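Local coordinates for protein probable porin (Pseudomonas aeruginosa, PDB 4FSO) that probably acts as an outer membrane porin of the OprD family, letting small solutes pass through a beta-barrel, at residues G255-R260 and S287-D292; Q280-A285 and D306-E311. All coordinates share one frame; numbering follows the deposited sequence.

Contact 1: G255-R260 and S287-D292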
ATOM      1  N   GLY A 255     -20.066  -3.434 -13.281  1.00 31.41           N
ATOM      2  CA  GLY A 255     -19.755  -4.318 -14.381  1.00 30.80           C
ATOM      3  C   GLY A 255     -18.794  -3.589 -15.305  1.00 36.68           C
ATOM      4  O   GLY A 255     -17.613  -3.924 -15.335  1.00 46.29           O
ATOM      5  N   LYS A 256     -19.282  -2.574 -16.022  1.00 25.87           N
ATOM      6  CA  LYS A 256     -18.432  -1.746 -16.910  1.00 34.16           C
ATOM      7  C   LYS A 256     -17.361  -0.911 -16.209  1.00 38.89           C
ATOM      8  O   LYS A 256     -17.665  -0.051 -15.383  1.00 45.79           O
ATOM      9  CB  LYS A 256     -19.287  -0.806 -17.768  1.00 35.15           C
ATOM     10  CG  LYS A 256     -18.490  -0.002 -18.774  1.00 33.82           C
ATOM     11  N   ILE A 257     -16.104  -1.158 -16.566  1.00 36.36           N
ATOM     12  CA  ILE A 257     -14.966  -0.503 -15.933  1.00 27.38           C
ATOM     13  C   ILE A 257     -14.006  -0.009 -17.007  1.00 37.34           C
ATOM     14  O   ILE A 257     -13.607  -0.767 -17.883  1.00 40.19           O
ATOM     15  CB  ILE A 257     -14.232  -1.440 -14.911  1.00 38.09           C
ATOM     16  CG1 ILE A 257     -15.104  -1.673 -13.681  1.00 40.00           C
ATOM     17  CG2 ILE A 257     -12.875  -0.859 -14.455  1.00 25.85           C
ATOM     18  CD1 ILE A 257     -14.572  -2.736 -12.740  1.00 44.72           C
ATOM     19  N   ASP A 258     -13.641   1.266 -16.935  1.00 34.18           N
ATOM     20  CA  ASP A 258     -12.807   1.886 -17.950  1.00 23.51           C
ATOM     21  C   ASP A 258     -11.968   3.016 -17.323  1.00 29.38           C
ATOM     22  O   ASP A 258     -12.483   4.103 -16.983  1.00 23.62           O
ATOM     23  CB  ASP A 258     -13.704   2.399 -19.086  1.00 35.99           C
ATOM     24  CG  ASP A 258     -12.976   3.349 -20.042  1.00 61.30           C
ATOM     25  OD1 ASP A 258     -11.832   3.019 -20.437  1.00 56.93           O
ATOM     26  OD2 ASP A 258     -13.548   4.422 -20.390  1.00 63.99           O
ATOM     27  N   ASN A 259     -10.668   2.768 -17.182  1.00 22.90           N
ATOM     28  CA  ASN A 259      -9.822   3.692 -16.468  1.00 14.27           C
ATOM     29  C   ASN A 259      -8.362   3.666 -16.832  1.00 11.74           C
ATOM     30  O   ASN A 259      -7.724   2.636 -16.853  1.00 17.29           O
ATOM     31  CB  ASN A 259      -9.957   3.479 -14.947  1.00  9.77           C
ATOM     32  CG  ASN A 259      -9.099   4.433 -14.153  1.00 12.24           C
ATOM     33  OD1 ASN A 259      -9.498   5.552 -13.924  1.00 27.19           O
ATOM     34  ND2 ASN A 259      -7.915   4.003 -13.751  1.00 12.53           N
ATOM     35  N   ARG A 260      -7.818   4.846 -17.042  1.00 17.03           N
ATOM     36  CA  ARG A 260      -6.380   5.005 -17.024  1.00 20.49           C
ATOM     37  C   ARG A 260      -5.964   5.896 -15.855  1.00 28.18           C
ATOM     38  O   ARG A 260      -6.517   6.977 -15.636  1.00 33.56           O
ATOM     39  CB  ARG A 260      -5.852   5.482 -18.400  1.00 18.52           C
ATOM     40  CG  ARG A 260      -5.900   4.334 -19.400  1.00 29.07           C
ATOM     41  CD  ARG A 260      -6.185   4.754 -20.811  1.00 42.80           C
ATOM     42  NE  ARG A 260      -7.397   5.565 -20.992  1.00 46.26           N
ATOM     43  CZ  ARG A 260      -8.643   5.144 -20.792  1.00 37.33           C
ATOM     44  NH1 ARG A 260      -8.889   3.916 -20.345  1.00 36.50           N
ATOM     45  NH2 ARG A 260      -9.646   5.966 -21.036  1.00 28.51           N
ATOM     46  N   SER A 287     -13.658   4.959 -11.935  1.00 28.15           N
ATOM     47  CA  SER A 287     -12.556   5.162 -11.001  1.00 42.97           C
ATOM     48  C   SER A 287     -11.527   4.046 -11.233  1.00 37.59           C
ATOM     49  O   SER A 287     -11.819   3.067 -11.915  1.00 54.29           O
ATOM     50  CB  SER A 287     -13.073   5.128  -9.549  1.00 44.73           C
ATOM     51  OG  SER A 287     -13.426   3.807  -9.132  1.00 42.70           O
ATOM     52  N   MET A 288     -10.330   4.182 -10.677  1.00 27.40           N
ATOM     53  CA  MET A 288      -9.353   3.094 -10.741  1.00 26.38           C
ATOM     54  C   MET A 288      -9.734   1.926  -9.812  1.00 37.47           C
ATOM     55  O   MET A 288      -9.934   2.104  -8.617  1.00 28.38           O
ATOM     56  CB  MET A 288      -7.938   3.586 -10.445  1.00 14.77           C
ATOM     57  CG  MET A 288      -6.929   2.469 -10.541  1.00 35.79           C
ATOM     58  SD  MET A 288      -5.320   2.858  -9.832  1.00 37.82           S
ATOM     59  CE  MET A 288      -4.635   1.218  -9.703  1.00 26.83           C
ATOM     60  N   PRO A 289      -9.863   0.719 -10.373  1.00 39.46           N
ATOM     61  CA  PRO A 289     -10.264  -0.382  -9.491  1.00 31.81           C
ATOM     62  C   PRO A 289      -9.084  -0.948  -8.677  1.00 28.06           C
ATOM     63  O   PRO A 289      -7.945  -0.903  -9.109  1.00 36.88           O
ATOM     64  CB  PRO A 289     -10.795  -1.430 -10.482  1.00 31.66           C
ATOM     65  CG  PRO A 289      -9.989  -1.197 -11.726  1.00 31.25           C
ATOM     66  CD  PRO A 289      -9.768   0.309 -11.788  1.00 29.87           C
ATOM     67  N   TYR A 290      -9.365  -1.472  -7.498  1.00 23.80           N
ATOM     68  CA  TYR A 290      -8.367  -2.221  -6.760  1.00 29.78           C
ATOM     69  C   TYR A 290      -9.032  -3.091  -5.719  1.00 34.33           C
ATOM     70  O   TYR A 290     -10.246  -3.000  -5.520  1.00 37.53           O
ATOM     71  CB  TYR A 290      -7.330  -1.316  -6.115  1.00 32.22           C
ATOM     72  CG  TYR A 290      -7.861  -0.171  -5.276  1.00 41.14           C
ATOM     73  CD1 TYR A 290      -8.312   0.998  -5.878  1.00 38.65           C
ATOM     74  CD2 TYR A 290      -7.850  -0.230  -3.877  1.00 47.39           C
ATOM     75  CE1 TYR A 290      -8.756   2.065  -5.130  1.00 43.77           C
ATOM     76  CE2 TYR A 290      -8.305   0.845  -3.103  1.00 39.09           C
ATOM     77  CZ  TYR A 290      -8.753   1.994  -3.746  1.00 46.28           C
ATOM     78  OH  TYR A 290      -9.199   3.084  -3.035  1.00 38.13           O
ATOM     79  N   LEU A 291      -8.234  -3.939  -5.067  1.00 31.92           N
ATOM     80  CA  LEU A 291      -8.759  -4.926  -4.112  1.00 26.20           C
ATOM     81  C   LEU A 291      -9.079  -4.344  -2.728  1.00 27.91           C
ATOM     82  O   LEU A 291      -8.326  -3.521  -2.178  1.00 24.83           O
ATOM     83  CB  LEU A 291      -7.774  -6.084  -3.945  1.00 20.43           C
ATOM     84  CG  LEU A 291      -7.479  -6.807  -5.247  1.00 28.03           C
ATOM     85  CD1 LEU A 291      -6.618  -8.034  -4.971  1.00 20.32           C
ATOM     86  CD2 LEU A 291      -8.797  -7.149  -5.972  1.00 22.02           C
ATOM     87  N   ASP A 292     -10.214  -4.765  -2.181  1.00 22.43           N
ATOM     88  CA  ASP A 292     -10.507  -4.525  -0.784  1.00 33.20           C
ATOM     89  C   ASP A 292      -9.366  -5.145   0.041  1.00 37.69           C
ATOM     90  O   ASP A 292      -8.975  -6.294  -0.191  1.00 35.22           O
ATOM     91  CB  ASP A 292     -11.839  -5.172  -0.430  1.00 36.29           C
ATOM     92  CG  ASP A 292     -12.514  -4.504   0.734  1.00 50.70           C
ATOM     93  OD1 ASP A 292     -11.860  -3.708   1.421  1.00 48.38           O
ATOM     94  OD2 ASP A 292     -13.710  -4.767   0.963  1.00 80.90           O
TER

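Contact 2: Q280-A285 and D306-E311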
ATOM      1  N   GLN A 280      -1.402  13.745 -10.389  1.00 23.50           N
ATOM      2  CA  GLN A 280      -2.163  12.538 -10.574  1.00 15.73           C
ATOM      3  C   GLN A 280      -3.345  12.840 -11.482  1.00 28.81           C
ATOM      4  O   GLN A 280      -3.961  13.896 -11.361  1.00 28.80           O
ATOM      5  CB  GLN A 280      -2.654  12.036  -9.220  1.00 17.96           C
ATOM      6  CG  GLN A 280      -3.493  10.767  -9.270  1.00 26.88           C
ATOM      7  CD  GLN A 280      -3.562  10.058  -7.918  1.00 30.84           C
ATOM      8  OE1 GLN A 280      -2.533   9.710  -7.327  1.00 28.43           O
ATOM      9  NE2 GLN A 280      -4.774   9.857  -7.422  1.00 17.88           N
ATOM     10  N   ARG A 281      -3.652  11.910 -12.386  1.00 22.39           N
ATOM     11  CA  ARG A 281      -4.774  12.059 -13.282  1.00 15.20           C
ATOM     12  C   ARG A 281      -5.458  10.746 -13.659  1.00 29.80           C
ATOM     13  O   ARG A 281      -4.820   9.727 -13.967  1.00 34.28           O
ATOM     14  CB  ARG A 281      -4.374  12.821 -14.537  1.00 18.59           C
ATOM     15  CG  ARG A 281      -5.489  12.891 -15.570  1.00 24.79           C
ATOM     16  CD  ARG A 281      -5.188  13.933 -16.607  1.00 38.64           C
ATOM     17  NE  ARG A 281      -6.265  14.005 -17.581  1.00 50.14           N
ATOM     18  CZ  ARG A 281      -6.450  15.024 -18.404  1.00 40.26           C
ATOM     19  NH1 ARG A 281      -5.631  16.059 -18.364  1.00 33.36           N
ATOM     20  NH2 ARG A 281      -7.456  15.000 -19.258  1.00 46.67           N
ATOM     21  N   MET A 282      -6.785  10.808 -13.619  1.00 24.67           N
ATOM     22  CA  MET A 282      -7.686   9.711 -13.916  1.00 23.23           C
ATOM     23  C   MET A 282      -8.371   9.995 -15.261  1.00 34.45           C
ATOM     24  O   MET A 282      -8.813  11.138 -15.531  1.00 24.21           O
ATOM     25  CB  MET A 282      -8.742   9.675 -12.805  1.00 29.22           C
ATOM     26  CG  MET A 282      -8.858   8.398 -11.984  1.00 36.92           C
ATOM     27  SD  MET A 282      -7.412   7.840 -11.060  1.00 31.79           S
ATOM     28  CE  MET A 282      -6.700   9.384 -10.499  1.00 59.23           C
ATOM     29  N   ASN A 283      -8.442   8.968 -16.110  1.00 21.50           N
ATOM     30  CA  ASN A 283      -9.132   9.078 -17.393  1.00 14.00           C
ATOM     31  C   ASN A 283     -10.037   7.892 -17.636  1.00 19.60           C
ATOM     32  O   ASN A 283      -9.672   6.755 -17.331  1.00 29.76           O
ATOM     33  CB  ASN A 283      -8.135   9.191 -18.550  1.00 35.36           C
ATOM     34  CG  ASN A 283      -7.104  10.279 -18.330  1.00 53.85           C
ATOM     35  OD1 ASN A 283      -6.120  10.080 -17.605  1.00 49.32           O
ATOM     36  ND2 ASN A 283      -7.319  11.441 -18.960  1.00 59.77           N
ATOM     37  N   GLY A 284     -11.212   8.146 -18.206  1.00 19.64           N
ATOM     38  CA  GLY A 284     -12.134   7.081 -18.540  1.00 12.49           C
ATOM     39  C   GLY A 284     -13.401   7.270 -17.756  1.00 22.02           C
ATOM     40  O   GLY A 284     -13.544   8.254 -17.031  1.00 33.69           O
ATOM     41  N   ALA A 285     -14.321   6.329 -17.895  1.00 21.52           N
ATOM     42  CA  ALA A 285     -15.618   6.431 -17.230  1.00 29.43           C
ATOM     43  C   ALA A 285     -15.538   6.058 -15.741  1.00 32.95           C
ATOM     44  O   ALA A 285     -16.339   6.505 -14.923  1.00 31.98           O
ATOM     45  CB  ALA A 285     -16.629   5.537 -17.935  1.00 16.03           C
ATOM     46  N   ASP A 306      -8.117   8.836  -1.840  1.00 29.70           N
ATOM     47  CA  ASP A 306      -7.181   8.329  -2.838  1.00 36.36           C
ATOM     48  C   ASP A 306      -7.069   9.201  -4.098  1.00 39.74           C
ATOM     49  O   ASP A 306      -6.170   8.995  -4.911  1.00 38.43           O
ATOM     50  CB  ASP A 306      -7.476   6.852  -3.193  1.00 31.23           C
ATOM     51  CG  ASP A 306      -8.819   6.648  -3.901  1.00 43.74           C
ATOM     52  OD1 ASP A 306      -9.536   7.619  -4.208  1.00 55.54           O
ATOM     53  OD2 ASP A 306      -9.164   5.481  -4.166  1.00 60.38           O
ATOM     54  N   PHE A 307      -7.985  10.160  -4.246  1.00 29.93           N
ATOM     55  CA  PHE A 307      -8.027  11.049  -5.410  1.00 27.54           C
ATOM     56  C   PHE A 307      -8.096  10.301  -6.735  1.00 24.24           C
ATOM     57  O   PHE A 307      -7.504  10.691  -7.728  1.00 20.18           O
ATOM     58  CB  PHE A 307      -6.872  12.051  -5.359  1.00 17.83           C
ATOM     59  CG  PHE A 307      -6.963  12.957  -4.184  1.00 34.13           C
ATOM     60  CD1 PHE A 307      -6.421  12.578  -2.964  1.00 18.54           C
ATOM     61  CD2 PHE A 307      -7.656  14.167  -4.281  1.00 32.26           C
ATOM     62  CE1 PHE A 307      -6.532  13.399  -1.875  1.00 29.78           C
ATOM     63  CE2 PHE A 307      -7.772  15.011  -3.195  1.00 28.96           C
ATOM     64  CZ  PHE A 307      -7.208  14.624  -1.984  1.00 39.67           C
ATOM     65  N   ALA A 308      -8.857   9.222  -6.730  1.00 22.68           N
ATOM     66  CA  ALA A 308      -8.877   8.305  -7.842  1.00 13.73           C
ATOM     67  C   ALA A 308     -10.305   8.149  -8.333  1.00 15.45           C
ATOM     68  O   ALA A 308     -10.641   7.143  -8.928  1.00 14.93           O
ATOM     69  CB  ALA A 308      -8.287   6.968  -7.418  1.00 10.37           C
ATOM     70  N   ASN A 309     -11.138   9.150  -8.049  1.00 25.18           N
ATOM     71  CA  ASN A 309     -12.502   9.255  -8.568  1.00 16.75           C
ATOM     72  C   ASN A 309     -12.530   9.530 -10.072  1.00 24.46           C
ATOM     73  O   ASN A 309     -11.511   9.907 -10.635  1.00 17.62           O
ATOM     74  CB  ASN A 309     -13.220  10.358  -7.836  1.00 22.77           C
ATOM     75  CG  ASN A 309     -13.558   9.973  -6.430  1.00 27.25           C
ATOM     76  OD1 ASN A 309     -14.408   9.107  -6.206  1.00 28.76           O
ATOM     77  ND2 ASN A 309     -12.901  10.613  -5.462  1.00 28.59           N
ATOM     78  N   PRO A 310     -13.688   9.346 -10.736  1.00 31.28           N
ATOM     79  CA  PRO A 310     -13.572   9.340 -12.200  1.00 26.99           C
ATOM     80  C   PRO A 310     -13.130  10.680 -12.784  1.00 22.17           C
ATOM     81  O   PRO A 310     -13.656  11.730 -12.402  1.00 26.03           O
ATOM     82  CB  PRO A 310     -14.993   8.961 -12.667  1.00 21.82           C
ATOM     83  CG  PRO A 310     -15.622   8.323 -11.518  1.00 11.06           C
ATOM     84  CD  PRO A 310     -15.067   9.053 -10.315  1.00 24.68           C
ATOM     85  N   GLU A 311     -12.146  10.626 -13.678  1.00 17.91           N
ATOM     86  CA  GLU A 311     -11.710  11.803 -14.419  1.00 22.95           C
ATOM     87  C   GLU A 311     -11.084  12.863 -13.542  1.00 29.74           C
ATOM     88  O   GLU A 311     -10.945  14.023 -13.945  1.00 31.74           O
ATOM     89  CB  GLU A 311     -12.856  12.397 -15.252  1.00 21.91           C
ATOM     90  CG  GLU A 311     -12.728  12.076 -16.729  1.00 60.42           C
ATOM     91  CD  GLU A 311     -14.068  11.973 -17.406  1.00 84.68           C
ATOM     92  OE1 GLU A 311     -15.088  12.163 -16.718  1.00 91.43           O
ATOM     93  OE2 GLU A 311     -14.111  11.695 -18.622  1.00100.30           O
TER
HETATM   94  O   HOH W   1      -9.670  14.057 -16.645  1.00 34.80           O
HETATM   95  O   HOH W   2     -11.649   8.325 -14.958  1.00 23.60           O

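Contact 1: G255-R260 and S287-D292
Asn259 carries most of this contact. Its CG is anti to the backbone N (chi1 -179°), so the amide is laid against the backbone of Ser287 and Met288. Asn259 CG lies 3.7 Å from Met288 CA. Nearer the strand, Asn259 CB stands 3.6 Å from Ser287 O. No hydrogen bond is found between the two segments. Asn259 and Met288 cross obliquely. Met288 offers its CB to the amide, then runs on extended and carries its end away.

The second point of touch is apolar. Ile257 CG2 is anti to the backbone N and reaches Pro289 CG at 4.0 Å. The CB of each residue points toward the other segment, and the two side chains also cross obliquely. Tyr184 touches both of them, and its OH is hydrogen-bonded to Ser287 O.

Residues 258-260 begin a strand of the antiparallel beta-barrel wall. Residues 287-292 belong to the long loop that follows strand 273-283. The loop turns back across the start of strand 258-270, consistent with the inward-folded loops that narrow the pore in OprD-family porins. Met288 also touches Phe244, and Pro289 touches Ser246, both on the next wall strand, 236-248. Pro289 O accepts a hydrogen bond from Gln221 NE2.

Asp258 and Arg260 both direct CB away from residues 287-292. Arg260 NH1 donates to Asp258 OD1 at 3.1 Å in a salt bridge that is nearly straight at hydrogen (165°). The acceptor lies in the guanidinium plane but is met from above the carboxylate plane. Asp258 OD2 is held by Ala285 N.

Contact 2: Q280-A285 and D306-E311
The end of barrel strand 273-283 meets the returning limb of its own long loop here, just before strand 313-322. An Asx turn shapes the loop side: Ala308 N donates to Asp306 OD1 at 3.1 Å, with the carboxylate approached from above its plane. Asp306 OD2 is hydrogen-bonded to Tyr290 OH. Phe307, inside the turn, has left-handed backbone angles.

Direct hydrogen bonds come from one amide. Gln280 is extended, with CG anti to the backbone N, and its NE2 grips two successive carbonyls. Asp306 O accepts at 3.0 Å and is met in its carbonyl plane. Phe307 O accepts at 2.9 Å, but there the donor sits 71° above the carbonyl plane. Gln280 OE1 is taken by Asn300 N, so both ends of the amide are fixed to the loop.

Packing centres on Met282, whose chain bends at chi2 and chi3. Its SD rests 3.8 Å from Ala308 CB, while CG and CE lie along the backbone of 307-309. Pro310 CB meets the carbonyl of Ala285.

Glu311 turns its CB away and forms a salt bridge with Arg344. Two waters tie its backbone to residues 282 and 284, at and just past the strand end. Water 1 donates to Met282 O and Glu311 O. Water 2 donates to Gly284 O and accepts from Glu311 N at 2.7 Å. Beside them, Glu311 CA makes a CA-H...O contact with Met282 O at 3.2 Å.

Contacts 1 and 2 have centres about 10 Å apart and use the same long loop, its outgoing part in contact 1 and its returning part in contact 2. The wall strands they rest on, 258-270 and 273-283, are antiparallel neighbours, joined between the contacts by a probable hydrogen bond from Arg260 N to Asn283 O at 2.7 Å. The loop parts also meet directly. Tyr290 OH and Asp306 OD2 are 2.7 Å apart in a probable hydrogen bond, and Ser287 CB packs 3.2 Å from Ala308 O. The Asp306 side chain is about 3 Å from a bound calcium ion, and the Ser287 side chain is about 4 Å from a bound calcium ion.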